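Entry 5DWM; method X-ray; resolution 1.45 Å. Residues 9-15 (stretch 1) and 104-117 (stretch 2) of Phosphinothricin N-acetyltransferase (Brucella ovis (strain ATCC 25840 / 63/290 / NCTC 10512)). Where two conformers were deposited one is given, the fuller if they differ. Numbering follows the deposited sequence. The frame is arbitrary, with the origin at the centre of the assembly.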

ATOM      1  N   MET A   9       6.432  25.372 -25.059  1.00 43.50           N
ATOM      2  CA  MET A   9       7.141  25.406 -23.785  1.00 41.02           C
ATOM      3  C   MET A   9       6.170  25.102 -22.649  1.00 37.18           C
ATOM      4  O   MET A   9       5.163  25.805 -22.504  1.00 37.82           O
ATOM      5  N   PRO A  10       6.430  24.087 -21.825  1.00 33.23           N
ATOM      6  CA  PRO A  10       5.505  23.757 -20.733  1.00 30.97           C
ATOM      7  C   PRO A  10       5.775  24.545 -19.458  1.00 31.67           C
ATOM      8  O   PRO A  10       6.918  24.822 -19.091  1.00 34.02           O
ATOM      9  N   VAL A  11       4.689  24.909 -18.774  1.00 28.08           N
ATOM     10  CA  VAL A  11       4.737  25.580 -17.478  1.00 28.23           C
ATOM     11  C   VAL A  11       4.044  24.692 -16.450  1.00 25.17           C
ATOM     12  O   VAL A  11       2.989  24.117 -16.735  1.00 25.35           O
ATOM     13  N   ILE A  12       4.621  24.594 -15.246  1.00 22.92           N
ATOM     14  CA  ILE A  12       4.014  23.854 -14.137  1.00 22.26           C
ATOM     15  C   ILE A  12       3.242  24.831 -13.255  1.00 22.71           C
ATOM     16  O   ILE A  12       3.782  25.869 -12.847  1.00 25.47           O
ATOM     17  N   ARG A  13       1.987  24.495 -12.939  1.00 21.31           N
ATOM     18  CA  ARG A  13       1.169  25.335 -12.070  1.00 20.02           C
ATOM     19  C   ARG A  13       0.251  24.455 -11.236  1.00 18.64           C
ATOM     20  O   ARG A  13       0.094  23.260 -11.499  1.00 18.90           O
ATOM     21  N   ASP A  14      -0.377  25.065 -10.231  1.00 20.00           N
ATOM     22  CA  ASP A  14      -1.350  24.344  -9.423  1.00 21.37           C
ATOM     23  C   ASP A  14      -2.572  23.965 -10.250  1.00 20.45           C
ATOM     24  O   ASP A  14      -3.044  24.735 -11.091  1.00 20.72           O
ATOM     25  N   PHE A  15      -3.103  22.778  -9.969  1.00 19.91           N
ATOM     26  CA  PHE A  15      -4.383  22.352 -10.508  1.00 19.45           C
ATOM     27  C   PHE A  15      -5.496  23.308 -10.095  1.00 19.80           C
ATOM     28  O   PHE A  15      -5.499  23.850  -8.982  1.00 22.34           O
ATOM     29  N   GLY A 104       9.873  15.345 -21.776  1.00 19.48           N
ATOM     30  CA  GLY A 104      10.401  15.817 -20.511  1.00 19.49           C
ATOM     31  C   GLY A 104       9.374  16.391 -19.563  1.00 17.80           C
ATOM     32  O   GLY A 104       9.755  17.013 -18.563  1.00 18.31           O
ATOM     33  N   ILE A 105       8.085  16.188 -19.839  1.00 17.08           N
ATOM     34  CA  ILE A 105       7.019  16.757 -19.015  0.63 17.73           C
ATOM     35  C   ILE A 105       6.978  16.088 -17.650  1.00 17.21           C
ATOM     36  O   ILE A 105       6.759  16.742 -16.621  1.00 18.78           O
ATOM     37  N   GLY A 106       7.162  14.765 -17.623  1.00 16.85           N
ATOM     38  CA  GLY A 106       7.180  14.056 -16.357  1.00 17.69           C
ATOM     39  C   GLY A 106       8.248  14.583 -15.422  1.00 18.44           C
ATOM     40  O   GLY A 106       8.011  14.752 -14.224  1.00 18.50           O
ATOM     41  N   LYS A 107       9.433  14.881 -15.960  1.00 17.61           N
ATOM     42  CA  LYS A 107      10.507  15.391 -15.114  0.56 18.50           C
ATOM     43  C   LYS A 107      10.171  16.768 -14.556  1.00 18.36           C
ATOM     44  O   LYS A 107      10.442  17.048 -13.384  1.00 19.33           O
ATOM     45  N   LEU A 108       9.591  17.649 -15.384  1.00 17.90           N
ATOM     46  CA  LEU A 108       9.198  18.963 -14.880  1.00 18.13           C
ATOM     47  C   LEU A 108       8.187  18.833 -13.755  1.00 19.64           C
ATOM     48  O   LEU A 108       8.295  19.520 -12.732  1.00 20.61           O
ATOM     49  N   LEU A 109       7.202  17.946 -13.926  1.00 18.37           N
ATOM     50  CA  LEU A 109       6.167  17.765 -12.916  1.00 17.99           C
ATOM     51  C   LEU A 109       6.751  17.189 -11.637  1.00 18.64           C
ATOM     52  O   LEU A 109       6.456  17.671 -10.539  1.00 19.65           O
ATOM     53  N   LEU A 110       7.566  16.138 -11.761  1.00 17.42           N
ATOM     54  CA  LEU A 110       8.061  15.449 -10.573  1.00 18.31           C
ATOM     55  C   LEU A 110       9.056  16.316  -9.813  1.00 18.51           C
ATOM     56  O   LEU A 110       9.050  16.328  -8.577  1.00 18.16           O
ATOM     57  N   ARG A 111       9.898  17.070 -10.529  1.00 19.07           N
ATOM     58  CA  ARG A 111      10.797  17.987  -9.838  1.00 22.08           C
ATOM     59  C   ARG A 111      10.016  18.965  -8.969  1.00 21.37           C
ATOM     60  O   ARG A 111      10.370  19.195  -7.804  1.00 20.92           O
ATOM     61  N   GLU A 112       8.933  19.534  -9.504  1.00 20.66           N
ATOM     62  CA  GLU A 112       8.167  20.498  -8.720  1.00 19.85           C
ATOM     63  C   GLU A 112       7.391  19.809  -7.601  1.00 19.51           C
ATOM     64  O   GLU A 112       7.272  20.355  -6.496  1.00 19.65           O
ATOM     65  N   LEU A 113       6.875  18.598  -7.857  1.00 19.30           N
ATOM     66  CA  LEU A 113       6.185  17.856  -6.807  1.00 18.79           C
ATOM     67  C   LEU A 113       7.127  17.546  -5.648  1.00 19.49           C
ATOM     68  O   LEU A 113       6.751  17.694  -4.477  1.00 18.59           O
ATOM     69  N   ILE A 114       8.361  17.126  -5.960  1.00 18.95           N
ATOM     70  CA  ILE A 114       9.370  16.896  -4.927  1.00 18.98           C
ATOM     71  C   ILE A 114       9.581  18.155  -4.100  1.00 19.16           C
ATOM     72  O   ILE A 114       9.653  18.101  -2.865  1.00 19.19           O
ATOM     73  N   ALA A 115       9.686  19.310  -4.767  1.00 19.72           N
ATOM     74  CA  ALA A 115       9.862  20.571  -4.047  1.00 19.85           C
ATOM     75  C   ALA A 115       8.687  20.858  -3.115  1.00 21.08           C
ATOM     76  O   ALA A 115       8.886  21.253  -1.962  1.00 22.22           O
ATOM     77  N   ARG A 116       7.452  20.662  -3.592  1.00 20.57           N
ATOM     78  CA  ARG A 116       6.293  20.967  -2.763  0.50 20.31           C
ATOM     79  C   ARG A 116       6.181  20.000  -1.587  1.00 20.36           C
ATOM     80  O   ARG A 116       5.876  20.416  -0.462  1.00 20.95           O
ATOM     81  N   ILE A 117       6.424  18.708  -1.825  1.00 19.72           N
ATOM     82  CA  ILE A 117       6.352  17.715  -0.756  1.00 20.30           C
ATOM     83  C   ILE A 117       7.452  17.939   0.274  1.00 20.77           C
ATOM     84  O   ILE A 117       7.236  17.772   1.485  1.00 21.06           O
TER

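The strand that includes Ile-12 crosses helix 105-117 at 43°, the axes 8.9 Å apart at their closest. Pro-10 and Ile-12 point toward the helix, whereas Val-11 and Arg-13 point away; the helix answers with Ile-105, Leu-108, Leu-109, Glu-112 and Arg-116.

The apolar part centres on Ile-12, which has the largest covered area. With both chi angles m, it brings CD1 to 3.8 Å from Leu-108 CB and also 3.8 Å from Leu-109 CD2, so its tip sits between two successive leucines, each m at chi1 and t at chi2. Its other branch reaches along the helix, CG2 lying 3.9 Å from Glu-112 CG, a contact with the aliphatic part of that t, p side chain. Pro-10, its ring C-gamma endo, sets CG 3.4 Å from Ile-105 CD1 and 3.7 Å from Leu-108 CD1. Ile-105 leaves its backbone sideways, yet its m, m rotamer brings its end to the proline.

The polar part closes the far end. Asp-14 (chi1 m) also starts sideways, but its OD1 accepts a hydrogen bond from Arg-116 NH1 at 2.8 Å and 163°, within a salt bridge. Arg-116 points toward the strand, m through chi3, and the carboxylate oxygen meets its guanidinium at the edge, near the plane.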

ATOM      1  CB  MET A   9       7.764  26.778 -23.575  1.00 42.28           C
ATOM      2  CG  MET A   9       8.474  26.934 -22.243  1.00 43.28           C
ATOM      3  SD  MET A   9       9.870  25.807 -22.095  1.00 43.93           S
ATOM      4  CE  MET A   9      10.185  25.864 -20.329  1.00 46.10           C
ATOM      5  CB  PRO A  10       5.772  22.261 -20.495  1.00 29.71           C
ATOM      6  CG  PRO A  10       7.022  21.920 -21.303  1.00 31.16           C
ATOM      7  CD  PRO A  10       7.579  23.170 -21.876  1.00 32.92           C
ATOM      8  CB  VAL A  11       4.034  26.950 -17.547  1.00 31.10           C
ATOM      9  CG1 VAL A  11       4.158  27.689 -16.225  1.00 32.55           C
ATOM     10  CG2 VAL A  11       4.603  27.783 -18.678  1.00 31.21           C
ATOM     11  CB  ILE A  12       5.078  23.106 -13.312  1.00 21.74           C
ATOM     12  CG1 ILE A  12       5.952  22.210 -14.201  1.00 22.06           C
ATOM     13  CG2 ILE A  12       4.419  22.287 -12.202  1.00 22.32           C
ATOM     14  CD1 ILE A  12       5.192  21.219 -15.029  1.00 21.15           C
ATOM     15  CB  ARG A  13       0.335  26.345 -12.865  1.00 20.89           C
ATOM     16  CG  ARG A  13      -0.691  25.689 -13.782  1.00 20.72           C
ATOM     17  CD  ARG A  13      -1.693  26.700 -14.332  1.00 20.81           C
ATOM     18  NE  ARG A  13      -2.501  26.132 -15.410  1.00 21.20           N
ATOM     19  CZ  ARG A  13      -3.552  25.340 -15.215  1.00 20.06           C
ATOM     20  NH1 ARG A  13      -3.920  25.018 -13.981  1.00 20.07           N
ATOM     21  NH2 ARG A  13      -4.236  24.868 -16.253  1.00 19.91           N
ATOM     22  CB  ASP A  14      -1.826  25.209  -8.258  1.00 23.31           C
ATOM     23  CG  ASP A  14      -0.796  25.336  -7.150  1.00 27.03           C
ATOM     24  OD1 ASP A  14      -0.043  24.371  -6.900  1.00 28.97           O
ATOM     25  OD2 ASP A  14      -0.758  26.405  -6.511  1.00 30.47           O
ATOM     26  CB  PHE A  15      -4.669  20.958  -9.942  1.00 18.69           C
ATOM     27  CG  PHE A  15      -6.115  20.539  -9.983  1.00 19.86           C
ATOM     28  CD1 PHE A  15      -6.953  20.751  -8.894  1.00 21.05           C
ATOM     29  CD2 PHE A  15      -6.626  19.876 -11.086  1.00 18.79           C
ATOM     30  CE1 PHE A  15      -8.283  20.346  -8.926  1.00 21.33           C
ATOM     31  CE2 PHE A  15      -7.958  19.462 -11.120  1.00 20.17           C
ATOM     32  CZ  PHE A  15      -8.781  19.698 -10.035  1.00 20.61           C
ATOM     33  CB  ILE A 105       5.669  16.602 -19.741  0.63 19.09           C
ATOM     34  CG1 ILE A 105       5.751  17.194 -21.141  0.63 21.37           C
ATOM     35  CG2 ILE A 105       4.555  17.256 -18.943  0.63 20.56           C
ATOM     36  CD1 ILE A 105       6.254  18.592 -21.144  0.63 21.63           C
ATOM     37  CB  LYS A 107      11.822  15.426 -15.891  0.56 19.39           C
ATOM     38  CG  LYS A 107      12.398  14.060 -16.184  0.56 20.29           C
ATOM     39  CD  LYS A 107      13.670  14.143 -16.998  0.56 20.98           C
ATOM     40  CE  LYS A 107      13.379  14.387 -18.476  0.56 21.53           C
ATOM     41  NZ  LYS A 107      14.618  14.345 -19.306  0.56 22.09           N
ATOM     42  CB  LEU A 108       8.604  19.820 -15.998  1.00 19.81           C
ATOM     43  CG  LEU A 108       9.528  20.326 -17.087  1.00 20.99           C
ATOM     44  CD1 LEU A 108       8.694  21.092 -18.115  1.00 22.62           C
ATOM     45  CD2 LEU A 108      10.628  21.205 -16.483  1.00 22.23           C
ATOM     46  CB  LEU A 109       5.069  16.838 -13.452  1.00 17.02           C
ATOM     47  CG  LEU A 109       4.034  17.507 -14.346  1.00 17.17           C
ATOM     48  CD1 LEU A 109       3.200  16.475 -15.089  1.00 17.48           C
ATOM     49  CD2 LEU A 109       3.148  18.421 -13.537  1.00 18.78           C
ATOM     50  CB  LEU A 110       8.663  14.095 -10.953  1.00 18.72           C
ATOM     51  CG  LEU A 110       9.167  13.183  -9.833  1.00 20.57           C
ATOM     52  CD1 LEU A 110       8.099  12.968  -8.754  1.00 21.15           C
ATOM     53  CD2 LEU A 110       9.623  11.847 -10.413  1.00 20.41           C
ATOM     54  CB  ARG A 111      11.685  18.727 -10.840  1.00 25.94           C
ATOM     55  CG  ARG A 111      12.555  19.776 -10.181  1.00 34.83           C
ATOM     56  CD  ARG A 111      13.720  20.185 -11.063  1.00 42.77           C
ATOM     57  NE  ARG A 111      14.626  19.069 -11.309  1.00 49.99           N
ATOM     58  CZ  ARG A 111      14.851  18.538 -12.505  1.00 55.26           C
ATOM     59  NH1 ARG A 111      14.242  19.032 -13.577  1.00 57.28           N
ATOM     60  NH2 ARG A 111      15.694  17.521 -12.633  1.00 56.70           N
ATOM     61  CB  GLU A 112       7.257  21.329  -9.628  1.00 20.96           C
ATOM     62  CG  GLU A 112       6.468  22.427  -8.915  1.00 21.56           C
ATOM     63  CD  GLU A 112       7.346  23.466  -8.232  1.00 24.55           C
ATOM     64  OE1 GLU A 112       6.864  24.124  -7.281  1.00 26.61           O
ATOM     65  OE2 GLU A 112       8.515  23.624  -8.641  1.00 26.47           O
ATOM     66  CB  LEU A 113       5.594  16.569  -7.377  1.00 18.52           C
ATOM     67  CG  LEU A 113       4.624  15.848  -6.447  1.00 18.57           C
ATOM     68  CD1 LEU A 113       3.307  16.591  -6.355  1.00 20.39           C
ATOM     69  CD2 LEU A 113       4.391  14.422  -6.910  1.00 18.63           C
ATOM     70  CB  ILE A 114      10.688  16.401  -5.559  1.00 18.96           C
ATOM     71  CG1 ILE A 114      10.524  14.995  -6.145  1.00 19.72           C
ATOM     72  CG2 ILE A 114      11.833  16.448  -4.547  1.00 20.15           C
ATOM     73  CD1 ILE A 114      11.699  14.573  -7.025  1.00 20.92           C
ATOM     74  CB  ALA A 115      10.080  21.733  -5.026  1.00 19.44           C
ATOM     75  CB  ARG A 116       5.024  20.960  -3.617  0.50 20.51           C
ATOM     76  CG  ARG A 116       4.971  22.065  -4.680  0.50 21.00           C
ATOM     77  CD  ARG A 116       4.685  23.421  -4.057  0.50 21.78           C
ATOM     78  NE  ARG A 116       3.397  23.439  -3.370  0.50 21.99           N
ATOM     79  CZ  ARG A 116       2.238  23.724  -3.952  0.50 22.46           C
ATOM     80  NH1 ARG A 116       2.199  24.030  -5.241  0.50 22.28           N
ATOM     81  NH2 ARG A 116       1.118  23.711  -3.244  0.50 23.91           N
ATOM     82  CB  ILE A 117       6.398  16.302  -1.363  1.00 20.98           C
ATOM     83  CG1 ILE A 117       5.044  15.981  -1.984  1.00 22.61           C
ATOM     84  CG2 ILE A 117       6.768  15.262  -0.298  1.00 22.97           C
ATOM     85  CD1 ILE A 117       3.913  16.002  -0.964  1.00 24.37           C
TER